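Local atomic coordinates of omega transaminase (PDB entry 5LH9), a protein that probably transfers amino groups from beta-alanine or related amines to pyruvate, using pyridoxal-5'-phosphate as cofactor. Residues A263-T268 against D287-A292. Sequence-based numbering, arbitrary orientation.
Sequences ADEVVT and DILCLA. With PLP (pyridoxal-5'-phosphate), chain H.
Val266 turns CG1 anti to its own N (chi1 167°), and from there this methyl both meets Ala292 CB and lies over the face of the PLP ring, 3.6 Å from C4. Asp264 extends its carboxylate by the same kind of torsion (chi1 -173°), bringing OD2 within 2.9 Å of the pyridine N1. Its other oxygen, OD1, accepts a hydrogen bond from Val266 N at 3.2 Å, closing an Asx turn, while OD2, besides lying close to N1, is hydrogen-bonded to His158 ND1; the carboxylate is therefore gripped through both oxygens. Replacing it with the methyl of an alanine is likely to leave N1 without its acidic neighbour and Val266 N without the acceptor that closes the turn.

The backbones run parallel: Ala263 N bonds to Ile288 O (2.9 Å), and Cys290 N to Ala263 O. The pairing then frays, Glu265 N giving Cys290 O only a weak, bent bond, and water 1 links Glu265 O to Ala292 N. On the face away from Asp264 and Cys290, Leu289 CD2 touches Ala263 CB at 4.1 Å. Past the last bridge, Leu291 CD2 packs against Glu265 CB at 3.7 Å. The bent Glu265 chain places OE1 to accept hydrogen bonds from Gly278 N and from Thr268 OG1, the latter from above the carboxylate plane, and OE2 to hydrogen-bond Ser279 OG.

Strands 260-264 and 288-291 are parallel neighbours in the seven-stranded mixed sheet of the fold-type I aminotransferases, whose strand ends here line the cofactor site.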
loop_
_atom_site.group_PDB
_atom_site.type_symbol
_atom_site.label_atom_id
_atom_site.label_comp_id
_atom_site.label_asym_id
_atom_site.label_seq_id
_atom_site.Cartn_x
_atom_site.Cartn_y
_atom_site.Cartn_z
ATOM N N ALA D 263 -10.357 -21.317 7.446
ATOM C CA ALA D 263 -10.698 -22.363 6.493
ATOM C C ALA D 263 -11.745 -21.804 5.540
ATOM O O ALA D 263 -12.873 -21.508 5.948
ATOM C CB ALA D 263 -11.214 -23.608 7.210
ATOM N N ASP D 264 -11.367 -21.634 4.278
ATOM C CA ASP D 264 -12.321 -21.215 3.255
ATOM C C ASP D 264 -13.111 -22.448 2.838
ATOM O O ASP D 264 -12.712 -23.208 1.955
ATOM C CB ASP D 264 -11.620 -20.577 2.067
ATOM C CG ASP D 264 -12.597 -19.977 1.083
ATOM O OD1 ASP D 264 -13.790 -20.362 1.127
ATOM O OD2 ASP D 264 -12.177 -19.116 0.281
ATOM N N GLU D 265 -14.249 -22.650 3.496
ATOM C CA GLU D 265 -15.105 -23.804 3.261
ATOM C C GLU D 265 -16.275 -23.474 2.345
ATOM O O GLU D 265 -17.344 -24.084 2.455
ATOM C CB GLU D 265 -15.618 -24.344 4.590
ATOM C CG GLU D 265 -14.516 -24.786 5.535
ATOM C CD GLU D 265 -14.302 -26.285 5.553
ATOM O OE1 GLU D 265 -14.873 -26.994 4.694
ATOM O OE2 GLU D 265 -13.565 -26.755 6.449
ATOM N N VAL D 266 -16.101 -22.501 1.452
ATOM C CA VAL D 266 -17.194 -22.108 0.567
ATOM C C VAL D 266 -17.593 -23.271 -0.338
ATOM O O VAL D 266 -18.780 -23.477 -0.620
ATOM C CB VAL D 266 -16.796 -20.851 -0.224
ATOM C CG1 VAL D 266 -17.759 -20.603 -1.379
ATOM C CG2 VAL D 266 -16.748 -19.648 0.711
ATOM N N VAL D 267 -16.622 -24.049 -0.799
ATOM C CA VAL D 267 -16.912 -25.221 -1.623
ATOM C C VAL D 267 -17.073 -26.473 -0.773
ATOM O O VAL D 267 -18.052 -27.211 -0.916
ATOM C CB VAL D 267 -15.803 -25.397 -2.682
ATOM C CG1 VAL D 267 -15.932 -26.733 -3.385
ATOM C CG2 VAL D 267 -15.880 -24.275 -3.702
ATOM N N THR D 268 -16.140 -26.712 0.147
ATOM C CA THR D 268 -16.104 -27.974 0.876
ATOM C C THR D 268 -17.119 -28.032 2.008
ATOM O O THR D 268 -17.435 -29.126 2.489
ATOM C CB THR D 268 -14.700 -28.212 1.443
ATOM O OG1 THR D 268 -14.278 -27.065 2.193
ATOM C CG2 THR D 268 -13.708 -28.466 0.318
ATOM N N ASP D 287 -9.887 -21.608 13.247
ATOM C CA ASP D 287 -10.423 -20.544 14.085
ATOM C C ASP D 287 -11.603 -19.832 13.440
ATOM O O ASP D 287 -12.459 -19.297 14.157
ATOM C CB ASP D 287 -9.326 -19.532 14.412
ATOM C CG ASP D 287 -8.166 -20.162 15.149
ATOM O OD1 ASP D 287 -8.297 -20.429 16.361
ATOM O OD2 ASP D 287 -7.120 -20.392 14.507
ATOM N N ILE D 288 -11.659 -19.809 12.107
ATOM C CA ILE D 288 -12.719 -19.135 11.365
ATOM C C ILE D 288 -13.141 -20.020 10.201
ATOM O O ILE D 288 -12.301 -20.625 9.527
ATOM C CB ILE D 288 -12.262 -17.748 10.863
ATOM C CG1 ILE D 288 -11.912 -16.844 12.053
ATOM C CG2 ILE D 288 -13.334 -17.108 9.979
ATOM C CD1 ILE D 288 -11.266 -15.523 11.673
ATOM N N LEU D 289 -14.446 -20.069 9.953
ATOM C CA LEU D 289 -15.021 -20.799 8.833
ATOM C C LEU D 289 -15.700 -19.815 7.898
ATOM O O LEU D 289 -16.477 -18.967 8.346
ATOM C CB LEU D 289 -16.059 -21.825 9.289
ATOM C CG LEU D 289 -15.639 -22.952 10.222
ATOM C CD1 LEU D 289 -16.871 -23.755 10.608
ATOM C CD2 LEU D 289 -14.612 -23.829 9.543
ATOM N N CYS D 290 -15.425 -19.951 6.607
ATOM C CA CYS D 290 -16.106 -19.198 5.568
ATOM C C CYS D 290 -17.028 -20.154 4.829
ATOM O O CYS D 290 -16.584 -21.207 4.359
ATOM C CB CYS D 290 -15.101 -18.581 4.598
ATOM S SG CYS D 290 -13.833 -17.587 5.390
ATOM N N LEU D 291 -18.306 -19.795 4.734
ATOM C CA LEU D 291 -19.320 -20.662 4.156
ATOM C C LEU D 291 -20.170 -19.898 3.153
ATOM O O LEU D 291 -20.416 -18.699 3.305
ATOM C CB LEU D 291 -20.226 -21.244 5.240
ATOM C CG LEU D 291 -19.525 -22.063 6.327
ATOM C CD1 LEU D 291 -20.483 -22.352 7.461
ATOM C CD2 LEU D 291 -18.984 -23.362 5.754
ATOM N N ALA D 292 -20.606 -20.603 2.116
ATOM C CA ALA D 292 -21.575 -20.055 1.183
ATOM C C ALA D 292 -22.081 -21.179 0.294
ATOM O O ALA D 292 -22.300 -22.290 0.770
ATOM C CB ALA D 292 -20.961 -18.925 0.355
HETATM N N1 PLP H . -13.938 -18.897 -1.968
HETATM C C2 PLP H . -13.998 -20.087 -2.569
HETATM C C2A PLP H . -13.069 -21.257 -2.130
HETATM C C3 PLP H . -14.919 -20.302 -3.624
HETATM O O3 PLP H . -14.961 -21.552 -4.243
HETATM C C4 PLP H . -15.766 -19.306 -4.046
HETATM C C4A PLP H . -16.792 -19.667 -5.248
HETATM C C5 PLP H . -15.712 -18.080 -3.431
HETATM C C6 PLP H . -14.795 -17.864 -2.389
HETATM C C5A PLP H . -16.619 -16.879 -3.853
HETATM O O4P PLP H . -17.986 -17.120 -3.628
HETATM P P PLP H . -19.013 -16.179 -4.315
HETATM O O1P PLP H . -18.874 -16.360 -5.788
HETATM O O2P PLP H . -18.760 -14.771 -3.939
HETATM O O3P PLP H . -20.429 -16.568 -3.872
HETATM O O HOH W 1 -20.158 -23.619 2.463
#